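Local coordinates for DNA-binding response regulator (Paenisporosarcina sp. TG-14, PDB 6JQS), which probably binds DNA through a LuxR-type helix-turn-helix domain and, as a GerE transcription factor of a spore-forming bacterium, probably regulates sporulation genes, at residues T13-E16 with R17-Q21; R25-T29 with K30-I34; S48-I51 with Q52-V56; R59-A62 with I63-L66. All coordinates share one frame; numbering follows the deposited sequence.

Contact 1. Residues T13-E16 with R17-Q21; sequences TGRE and REIFQ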
loop_
_atom_site.group_PDB
_atom_site.type_symbol
_atom_site.label_atom_id
_atom_site.label_comp_id
_atom_site.label_asym_id
_atom_site.label_seq_id
_atom_site.Cartn_x
_atom_site.Cartn_y
_atom_site.Cartn_z
ATOM N N THR A 13 -6.702 5.711 -3.506
ATOM C CA THR A 13 -7.967 5.458 -2.785
ATOM C C THR A 13 -7.608 5.236 -1.320
ATOM O O THR A 13 -6.401 4.931 -1.070
ATOM C CB THR A 13 -8.715 4.242 -3.364
ATOM O OG1 THR A 13 -8.050 3.051 -2.933
ATOM C CG2 THR A 13 -8.783 4.287 -4.876
ATOM N N GLY A 14 -8.593 5.440 -0.434
ATOM C CA GLY A 14 -8.574 5.078 0.988
ATOM C C GLY A 14 -8.095 3.647 1.185
ATOM O O GLY A 14 -7.320 3.379 2.127
ATOM N N ARG A 15 -8.538 2.722 0.331
ATOM C CA ARG A 15 -8.173 1.297 0.495
ATOM C C ARG A 15 -6.671 1.139 0.258
ATOM O O ARG A 15 -6.077 0.501 1.095
ATOM C CB ARG A 15 -8.993 0.394 -0.427
ATOM C CG ARG A 15 -8.565 -1.058 -0.340
ATOM C CD ARG A 15 -9.707 -1.994 -0.649
ATOM N NE ARG A 15 -10.599 -2.189 0.493
ATOM C CZ ARG A 15 -11.796 -2.773 0.400
ATOM N NH1 ARG A 15 -12.565 -2.911 1.472
ATOM N NH2 ARG A 15 -12.230 -3.196 -0.778
ATOM N N GLU A 16 -6.138 1.652 -0.863
ATOM C CA GLU A 16 -4.704 1.610 -1.259
ATOM C C GLU A 16 -3.872 2.236 -0.128
ATOM O O GLU A 16 -2.901 1.640 0.269
ATOM C CB GLU A 16 -4.470 2.355 -2.576
ATOM C CG GLU A 16 -4.825 1.594 -3.870
ATOM C CD GLU A 16 -4.793 2.469 -5.134
ATOM O OE1 GLU A 16 -5.094 3.668 -4.974
ATOM O OE2 GLU A 16 -4.373 1.990 -6.274
ATOM N N ARG A 17 -4.268 3.398 0.395
ATOM C CA ARG A 17 -3.527 4.043 1.525
ATOM C C ARG A 17 -3.546 3.128 2.753
ATOM O O ARG A 17 -2.507 2.953 3.376
ATOM C CB ARG A 17 -4.123 5.412 1.891
ATOM C CG ARG A 17 -3.375 6.100 3.031
ATOM C CD ARG A 17 -3.988 7.420 3.517
ATOM N NE ARG A 17 -4.124 8.362 2.419
ATOM C CZ ARG A 17 -5.222 8.497 1.669
ATOM N NH1 ARG A 17 -6.294 7.759 1.898
ATOM N NH2 ARG A 17 -5.247 9.365 0.678
ATOM N N GLU A 18 -4.666 2.489 3.071
ATOM C CA GLU A 18 -4.722 1.589 4.250
ATOM C C GLU A 18 -3.828 0.377 4.019
ATOM O O GLU A 18 -3.272 -0.127 4.994
ATOM C CB GLU A 18 -6.091 0.974 4.535
ATOM C CG GLU A 18 -7.176 1.928 4.997
ATOM C CD GLU A 18 -8.516 1.192 5.000
ATOM O OE1 GLU A 18 -9.341 1.440 4.093
ATOM O OE2 GLU A 18 -8.706 0.330 5.890
ATOM N N ILE A 19 -3.810 -0.187 2.813
ATOM C CA ILE A 19 -2.896 -1.328 2.542
ATOM C C ILE A 19 -1.423 -0.935 2.800
ATOM O O ILE A 19 -0.672 -1.749 3.418
ATOM C CB ILE A 19 -3.105 -1.887 1.129
ATOM C CG1 ILE A 19 -4.455 -2.595 1.014
ATOM C CG2 ILE A 19 -1.923 -2.786 0.773
ATOM C CD1 ILE A 19 -4.918 -2.812 -0.442
ATOM N N PHE A 20 -0.964 0.178 2.251
ATOM C CA PHE A 20 0.443 0.614 2.380
ATOM C C PHE A 20 0.726 1.021 3.841
ATOM O O PHE A 20 1.874 0.800 4.262
ATOM C CB PHE A 20 0.791 1.714 1.385
ATOM C CG PHE A 20 1.087 1.192 0.005
ATOM C CD1 PHE A 20 2.359 0.772 -0.307
ATOM C CD2 PHE A 20 0.078 0.936 -0.907
ATOM C CE1 PHE A 20 2.643 0.151 -1.514
ATOM C CE2 PHE A 20 0.375 0.346 -2.139
ATOM C CZ PHE A 20 1.651 -0.043 -2.427
ATOM N N GLN A 21 -0.216 1.640 4.563
ATOM C CA GLN A 21 0.012 1.936 6.021
ATOM C C GLN A 21 0.254 0.632 6.788
ATOM O O GLN A 21 1.078 0.617 7.691
ATOM C CB GLN A 21 -1.150 2.738 6.624
ATOM C CG GLN A 21 -0.798 3.310 7.994
ATOM C CD GLN A 21 0.392 4.256 7.944
ATOM O OE1 GLN A 21 0.297 5.393 7.506
ATOM N NE2 GLN A 21 1.563 3.743 8.251
HETATM O O HOH W 1 -6.990 5.423 4.384
HETATM O O HOH W 2 -9.972 -1.013 2.924
#
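Arg17 N donates to Thr13 O at 3.0 Å, the first of four successive i to i+4 backbone bonds that end with Phe20 N on Glu16 O. The same Glu16 O also lies at the edge of the Phe20 ring, in its plane, 3.3 Å from CD2. On the outer face a water bridges Arg15 and Glu18: it accepts from Arg15 NE at 2.8 Å, in the guanidinium plane, and donates to Glu18 OE1. The opposite charges thus meet through solvent, with Arg15 NE and Glu18 OE1 5.3 Å apart. Arg15 reaches this water because its chain bends at chi3 (-80°), while its CG lies 4.0 Å from Ile19 CD1. Arg17 NH1 passes 3.6 Å from Gly14 CA, and its NE forms a salt bridge with Glu71.

The first turn is held by two reciprocal bonds. Glu16 N donates almost straight (177°) to Thr13 OG1, and Thr13 N donates to Glu16 OE1 at 3.0 Å, using the anti lone pair of the carboxylate. Each of these two backbone amides thereby gains a side-chain acceptor. This is a capping box, with Thr13 as N-cap of helix 14-24, the first helix of the LuxR-type DNA-binding domain.

Contact 2. Residues R25-T29 with K30-I34; sequences RDYST and KDISI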
loop_
_atom_site.group_PDB
_atom_site.type_symbol
_atom_site.label_atom_id
_atom_site.label_comp_id
_atom_site.label_asym_id
_atom_site.label_seq_id
_atom_site.Cartn_x
_atom_site.Cartn_y
_atom_site.Cartn_z
ATOM N N ARG A 25 3.805 -1.200 8.720
ATOM C CA ARG A 25 3.754 -1.871 10.044
ATOM C C ARG A 25 4.137 -3.350 9.943
ATOM O O ARG A 25 3.900 -4.065 10.897
ATOM C CB ARG A 25 2.361 -1.717 10.653
ATOM C CG ARG A 25 2.034 -0.278 10.988
ATOM C CD ARG A 25 0.725 -0.099 11.674
ATOM N NE ARG A 25 0.469 1.329 11.587
ATOM C CZ ARG A 25 -0.708 1.889 11.371
ATOM N NH1 ARG A 25 -1.790 1.149 11.223
ATOM N NH2 ARG A 25 -0.788 3.208 11.275
ATOM N N ASP A 26 4.750 -3.773 8.855
ATOM C CA ASP A 26 5.365 -5.112 8.677
ATOM C C ASP A 26 4.280 -6.199 8.622
ATOM O O ASP A 26 4.629 -7.353 8.897
ATOM C CB ASP A 26 6.479 -5.390 9.703
ATOM C CG ASP A 26 7.457 -6.501 9.313
ATOM O OD1 ASP A 26 7.653 -6.765 8.076
ATOM O OD2 ASP A 26 8.005 -7.136 10.241
ATOM N N TYR A 27 3.052 -5.870 8.207
ATOM C CA TYR A 27 1.977 -6.870 7.915
ATOM C C TYR A 27 2.316 -7.575 6.605
ATOM O O TYR A 27 2.789 -6.929 5.666
ATOM C CB TYR A 27 0.604 -6.230 7.783
ATOM C CG TYR A 27 -0.068 -5.882 9.079
ATOM C CD1 TYR A 27 0.462 -4.913 9.913
ATOM C CD2 TYR A 27 -1.270 -6.467 9.445
ATOM C CE1 TYR A 27 -0.149 -4.571 11.105
ATOM C CE2 TYR A 27 -1.907 -6.126 10.629
ATOM C CZ TYR A 27 -1.332 -5.184 11.468
ATOM O OH TYR A 27 -1.928 -4.828 12.641
ATOM N N SER A 28 2.115 -8.881 6.565
ATOM C CA SER A 28 2.075 -9.677 5.321
ATOM C C SER A 28 0.794 -9.354 4.539
ATOM O O SER A 28 -0.193 -8.862 5.112
ATOM C CB SER A 28 2.122 -11.145 5.648
ATOM O OG SER A 28 0.928 -11.490 6.326
ATOM N N THR A 29 0.767 -9.656 3.251
ATOM C CA THR A 29 -0.429 -9.406 2.409
ATOM C C THR A 29 -1.585 -10.250 2.976
ATOM O O THR A 29 -2.702 -9.746 3.009
ATOM C CB THR A 29 -0.039 -9.540 0.934
ATOM O OG1 THR A 29 0.518 -10.829 0.688
ATOM C CG2 THR A 29 0.967 -8.477 0.544
ATOM N N LYS A 30 -1.276 -11.405 3.580
ATOM C CA LYS A 30 -2.253 -12.338 4.195
ATOM C C LYS A 30 -2.864 -11.705 5.442
ATOM O O LYS A 30 -4.079 -11.619 5.472
ATOM C CB LYS A 30 -1.617 -13.692 4.509
ATOM C CG LYS A 30 -2.534 -14.652 5.253
ATOM C CD LYS A 30 -2.427 -16.077 4.737
ATOM C CE LYS A 30 -3.559 -16.955 5.235
ATOM N NZ LYS A 30 -3.471 -17.169 6.701
ATOM N N ASP A 31 -2.054 -11.172 6.365
ATOM C CA ASP A 31 -2.545 -10.365 7.523
ATOM C C ASP A 31 -3.423 -9.210 7.035
ATOM O O ASP A 31 -4.467 -8.920 7.674
ATOM C CB ASP A 31 -1.385 -9.829 8.382
ATOM C CG ASP A 31 -0.434 -10.883 8.943
ATOM O OD1 ASP A 31 -0.876 -12.057 9.098
ATOM O OD2 ASP A 31 0.752 -10.525 9.228
ATOM N N ILE A 32 -2.995 -8.481 5.999
ATOM C CA ILE A 32 -3.709 -7.255 5.523
ATOM C C ILE A 32 -5.115 -7.658 5.020
ATOM O O ILE A 32 -6.118 -6.908 5.229
ATOM C CB ILE A 32 -2.874 -6.537 4.435
ATOM C CG1 ILE A 32 -1.528 -6.026 4.984
ATOM C CG2 ILE A 32 -3.671 -5.408 3.795
ATOM C CD1 ILE A 32 -0.727 -5.177 4.015
ATOM N N SER A 33 -5.187 -8.770 4.302
ATOM C CA SER A 33 -6.440 -9.208 3.638
ATOM C C SER A 33 -7.457 -9.583 4.728
ATOM O O SER A 33 -8.606 -9.110 4.645
ATOM C CB SER A 33 -6.157 -10.323 2.691
ATOM O OG SER A 33 -5.698 -11.452 3.377
ATOM N N ILE A 34 -7.002 -10.303 5.759
ATOM C CA ILE A 34 -7.796 -10.624 6.984
ATOM C C ILE A 34 -8.288 -9.307 7.610
ATOM O O ILE A 34 -9.506 -9.102 7.651
ATOM C CB ILE A 34 -6.983 -11.507 7.949
ATOM C CG1 ILE A 34 -6.770 -12.899 7.345
ATOM C CG2 ILE A 34 -7.636 -11.570 9.321
ATOM C CD1 ILE A 34 -5.865 -13.805 8.146
HETATM O O HOH W 3 0.209 -14.036 7.436
#
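Ser28 OG stands between its own backbone N and carbonyl carbon (chi1 66°), facing the first turn of helix 29-36, and Asp31 CG lies beside its own backbone N (chi1 -57°), turning the carboxylate back toward Ser28. From there Asp31 N donates to Ser28 OG at 3.0 Å, nearly straight. The return bond, Ser28 N to Asp31 OD2, is weak at 3.4 Å. Together they form a capping box with Ser28 as N-cap. A water bridges the pair, donating to Asp31 OD1 at 2.8 Å and hydrogen-bonded to Ser28 OG.

Tyr27 covers the turn from the loop side. Its CD2 comes 3.5 Å from Asp31 CB, with ring and carboxylate planes 83° apart, and its CB packs 3.5 Å from Ile32 CG1. Ile32 continues inward onto Ile19, Leu22 and Leu23 of helix 14-24. One turn on, Ser33 OG donates to Lys30 O at 2.7 Å, so this carbonyl serves both that hydroxyl and Ile34 N. Thr29 turns the other way, its hydroxyl bonded to Glu40.

The Asp31 carboxylate sits close to the amino end of the helix, whose dipole would probably stabilise its negative charge, while Tyr27 and Ile32 give the polar cap an apolar flank.

Contact 3. Residues S48-I51 with Q52-V56; sequences SNTI and QKLGV
Ile51 O receives Val56 N at 3.1 Å and 169°, the long closing bond by which helix 40-54 ends in a Schellman motif, with Gly55 at positive phi and its N bonded to Gln52 O. Before this closure the regular i to i+4 ladder runs from Ser48 to Leu54, ending with Leu54 N on Thr50 O.

The side chains follow the same spacing. Thr50 and Leu54 lie side by side and point the same way, the methyl CG2 of Thr50 resting 3.7 Å from Leu54 CD1. Thr50 can offer that methyl because CG2 is anti to the backbone N and the hydroxyl lies beside it (OG1 chi1 -54°), where it bonds to His46 O. Beyond the closure, Val56 folds back over the last turn: its CG2 is 4.3 Å from Ile51 CG2 and 3.6 Å from Ile51 O. This is the apolar contact that often accompanies a Schellman ending, here between the residues joined by the closing bond. On the outer side the aliphatic starts of Gln52 and Lys53 lie against carbonyls one turn back, with Lys53 CG 3.3 Å from Asn49 O.

Among its neighbours, this end of helix 40-54 lies against two other helices. Thr50 meets Phe20 of helix 14-24, Leu54 meets Leu66 of helix 59-68, and Val56, in the turn between helices 40-54 and 59-68, rests on Gln61, Ala62 and Glu65.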
loop_
_atom_site.group_PDB
_atom_site.type_symbol
_atom_site.label_atom_id
_atom_site.label_comp_id
_atom_site.label_asym_id
_atom_site.label_seq_id
_atom_site.Cartn_x
_atom_site.Cartn_y
_atom_site.Cartn_z
ATOM N N SER A 48 0.365 -3.824 -6.743
ATOM C CA SER A 48 0.945 -3.760 -8.116
ATOM C C SER A 48 0.493 -2.504 -8.821
ATOM O O SER A 48 1.343 -1.843 -9.502
ATOM C CB SER A 48 0.655 -4.940 -8.963
ATOM O OG SER A 48 1.141 -6.091 -8.318
ATOM N N ASN A 49 -0.795 -2.192 -8.685
ATOM C CA ASN A 49 -1.380 -1.004 -9.336
ATOM C C ASN A 49 -0.694 0.257 -8.812
ATOM O O ASN A 49 -0.453 1.171 -9.613
ATOM C CB ASN A 49 -2.889 -1.007 -9.093
ATOM C CG ASN A 49 -3.647 -0.173 -10.091
ATOM O OD1 ASN A 49 -3.285 -0.150 -11.255
ATOM N ND2 ASN A 49 -4.700 0.477 -9.632
ATOM N N THR A 50 -0.452 0.365 -7.498
ATOM C CA THR A 50 0.138 1.611 -6.893
ATOM C C THR A 50 1.583 1.737 -7.383
ATOM O O THR A 50 2.049 2.821 -7.746
ATOM C CB THR A 50 0.053 1.569 -5.362
ATOM O OG1 THR A 50 -1.312 1.328 -5.068
ATOM C CG2 THR A 50 0.484 2.857 -4.688
ATOM N N ILE A 51 2.317 0.619 -7.402
ATOM C CA ILE A 51 3.723 0.579 -7.878
ATOM C C ILE A 51 3.770 1.187 -9.271
ATOM O O ILE A 51 4.706 1.998 -9.553
ATOM C CB ILE A 51 4.295 -0.860 -7.828
ATOM C CG1 ILE A 51 4.613 -1.265 -6.390
ATOM C CG2 ILE A 51 5.505 -0.999 -8.736
ATOM C CD1 ILE A 51 4.716 -2.788 -6.215
ATOM N N GLN A 52 2.833 0.799 -10.125
ATOM C CA GLN A 52 2.799 1.249 -11.543
ATOM C C GLN A 52 2.388 2.728 -11.578
ATOM O O GLN A 52 3.036 3.489 -12.267
ATOM C CB GLN A 52 1.864 0.366 -12.378
ATOM C CG GLN A 52 2.427 -1.042 -12.584
ATOM C CD GLN A 52 3.756 -1.113 -13.310
ATOM O OE1 GLN A 52 4.829 -1.351 -12.721
ATOM N NE2 GLN A 52 3.689 -0.928 -14.623
ATOM N N LYS A 53 1.371 3.127 -10.824
ATOM C CA LYS A 53 0.921 4.555 -10.779
ATOM C C LYS A 53 2.101 5.450 -10.360
ATOM O O LYS A 53 2.338 6.472 -10.990
ATOM C CB LYS A 53 -0.270 4.707 -9.836
ATOM C CG LYS A 53 -1.596 4.151 -10.328
ATOM C CD LYS A 53 -2.813 4.867 -9.730
ATOM C CE LYS A 53 -3.201 6.122 -10.500
ATOM N NZ LYS A 53 -3.391 7.310 -9.621
ATOM N N LEU A 54 2.897 5.048 -9.374
ATOM C CA LEU A 54 3.949 5.924 -8.795
ATOM C C LEU A 54 5.201 5.904 -9.670
ATOM O O LEU A 54 6.045 6.792 -9.466
ATOM C CB LEU A 54 4.295 5.458 -7.380
ATOM C CG LEU A 54 3.164 5.594 -6.386
ATOM C CD1 LEU A 54 3.522 4.883 -5.088
ATOM C CD2 LEU A 54 2.835 7.045 -6.148
ATOM N N GLY A 55 5.293 4.928 -10.563
ATOM C CA GLY A 55 6.413 4.678 -11.493
ATOM C C GLY A 55 7.634 4.096 -10.821
ATOM O O GLY A 55 8.765 4.463 -11.239
ATOM N N VAL A 56 7.467 3.294 -9.765
ATOM C CA VAL A 56 8.607 2.946 -8.866
ATOM C C VAL A 56 8.943 1.478 -9.152
ATOM O O VAL A 56 8.187 0.835 -9.897
ATOM C CB VAL A 56 8.308 3.213 -7.372
ATOM C CG1 VAL A 56 8.220 4.704 -7.070
ATOM C CG2 VAL A 56 7.051 2.521 -6.884
#

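Contact 4. Residues R59-A62 with I63-L66; sequences RSQA and ILEL
Arg59 O and Ile63 N form the opening hydrogen bond of this run, 2.9 Å long and almost straight at 175°. The run belongs to helix 59-68, the last helix of the four-helix, LuxR-type helix-turn-helix domain. Three further backbone bonds follow in step, Leu64 N to Ser60 O, Glu65 N to Gln61 O and Leu66 N to Ala62 O, all between 2.9 and 3.1 Å. Each residue of 59-62 thus gives its carbonyl to an amide in 63-66, and the two segments are joined as successive turns of a regular alpha helix.

Apolar contacts sort by face. Ala62 and Leu66 are buried, one turn apart. Ala62 meets Phe20 of helix 14-24 together with Ile51 and Leu54 of helix 40-54, while Leu66 reaches Phe20, Leu12 and Leu72. Ile63 flanks them, packing on Phe20 and Val24. Within the helix its CG1 lies beside its own backbone N (chi1 -64°) and comes 3.3 Å from Arg59 O, so the branch runs back along the preceding turn. Leu66 does likewise, its CG 3.3 Å from Ala62 O.

Polar side chains occupy the outer side. The carboxylate of Glu65 forms a salt bridge with Arg68, one turn nearer the end of the helix, while its CG lies against Gln61 O. Gln61 bends at chi2 (-56°) and swings its amide over Leu64, the two side chains crossing at a slant. There the amide nitrogen NE2 of Gln61 touches the methyl CD1 of Leu64 at 3.5 Å.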
loop_
_atom_site.group_PDB
_atom_site.type_symbol
_atom_site.label_atom_id
_atom_site.label_comp_id
_atom_site.label_asym_id
_atom_site.label_seq_id
_atom_site.Cartn_x
_atom_site.Cartn_y
_atom_site.Cartn_z
ATOM N N ARG A 59 7.854 -2.454 -3.880
ATOM C CA ARG A 59 7.041 -2.078 -2.696
ATOM C C ARG A 59 7.808 -1.108 -1.825
ATOM O O ARG A 59 7.176 -0.186 -1.321
ATOM C CB ARG A 59 6.732 -3.224 -1.747
ATOM C CG ARG A 59 5.841 -4.271 -2.361
ATOM C CD ARG A 59 5.348 -5.213 -1.295
ATOM N NE ARG A 59 4.546 -6.164 -2.038
ATOM C CZ ARG A 59 4.108 -7.301 -1.549
ATOM N NH1 ARG A 59 4.392 -7.624 -0.300
ATOM N NH2 ARG A 59 3.377 -8.093 -2.315
ATOM N N SER A 60 9.104 -1.355 -1.614
ATOM C CA SER A 60 9.947 -0.501 -0.734
ATOM C C SER A 60 9.938 0.942 -1.263
ATOM O O SER A 60 9.573 1.858 -0.508
ATOM C CB SER A 60 11.378 -1.035 -0.579
ATOM O OG SER A 60 12.084 -0.176 0.340
ATOM N N GLN A 61 10.211 1.116 -2.557
ATOM C CA GLN A 61 10.240 2.455 -3.199
ATOM C C GLN A 61 8.811 3.030 -3.236
ATOM O O GLN A 61 8.701 4.261 -3.145
ATOM C CB GLN A 61 10.924 2.403 -4.586
ATOM C CG GLN A 61 12.468 2.402 -4.575
ATOM C CD GLN A 61 13.038 3.593 -3.827
ATOM O OE1 GLN A 61 12.678 4.741 -4.075
ATOM N NE2 GLN A 61 13.885 3.347 -2.842
ATOM N N ALA A 62 7.744 2.217 -3.369
ATOM C CA ALA A 62 6.329 2.690 -3.258
ATOM C C ALA A 62 6.103 3.328 -1.876
ATOM O O ALA A 62 5.645 4.461 -1.839
ATOM C CB ALA A 62 5.315 1.604 -3.511
ATOM N N ILE A 63 6.404 2.611 -0.794
ATOM C CA ILE A 63 6.329 3.125 0.613
ATOM C C ILE A 63 7.069 4.470 0.706
ATOM O O ILE A 63 6.470 5.399 1.219
ATOM C CB ILE A 63 6.848 2.077 1.627
ATOM C CG1 ILE A 63 5.940 0.849 1.611
ATOM C CG2 ILE A 63 6.973 2.641 3.037
ATOM C CD1 ILE A 63 6.506 -0.440 2.194
ATOM N N LEU A 64 8.328 4.537 0.280
ATOM C CA LEU A 64 9.178 5.741 0.457
ATOM C C LEU A 64 8.552 6.865 -0.367
ATOM O O LEU A 64 8.537 8.017 0.145
ATOM C CB LEU A 64 10.635 5.464 0.076
ATOM C CG LEU A 64 11.342 4.403 0.938
ATOM C CD1 LEU A 64 12.676 4.046 0.351
ATOM C CD2 LEU A 64 11.507 4.864 2.382
ATOM N N GLU A 65 8.026 6.581 -1.568
ATOM C CA GLU A 65 7.354 7.630 -2.402
ATOM C C GLU A 65 6.143 8.223 -1.684
ATOM O O GLU A 65 6.034 9.498 -1.627
ATOM C CB GLU A 65 6.972 7.119 -3.793
ATOM C CG GLU A 65 8.131 7.205 -4.749
ATOM C CD GLU A 65 8.621 8.617 -5.056
ATOM O OE1 GLU A 65 7.844 9.410 -5.675
ATOM O OE2 GLU A 65 9.752 8.930 -4.675
ATOM N N LEU A 66 5.344 7.363 -1.062
ATOM C CA LEU A 66 4.090 7.738 -0.364
ATOM C C LEU A 66 4.436 8.420 0.981
ATOM O O LEU A 66 3.708 9.347 1.347
ATOM C CB LEU A 66 3.189 6.524 -0.187
ATOM C CG LEU A 66 2.677 5.855 -1.468
ATOM C CD1 LEU A 66 1.980 4.557 -1.130
ATOM C CD2 LEU A 66 1.757 6.794 -2.223
#

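All four contacts are local, and each occupies one stage of a helix. Contacts 1 and 2 begin helices 14-24 and 29-36 with capping boxes, the first Thr-Glu with a full return bond, the second Ser-Asp with a weak one. Contact 3 ends helix 40-54 at the surface, whereas contacts 1, 2 and 4 are partly buried; contact 4 spans the opening turns of helix 59-68, held by backbone bonds and apolar packing. Contact 1 is the most central, its Phe20 reaching both contact 3 and contact 4. Contact 2 stays about 9 Å from contact 3 at the nearest atoms, but joins contact 1 through Ile32 and touches contact 4 where Thr29 CG2 meets Arg59 NH1.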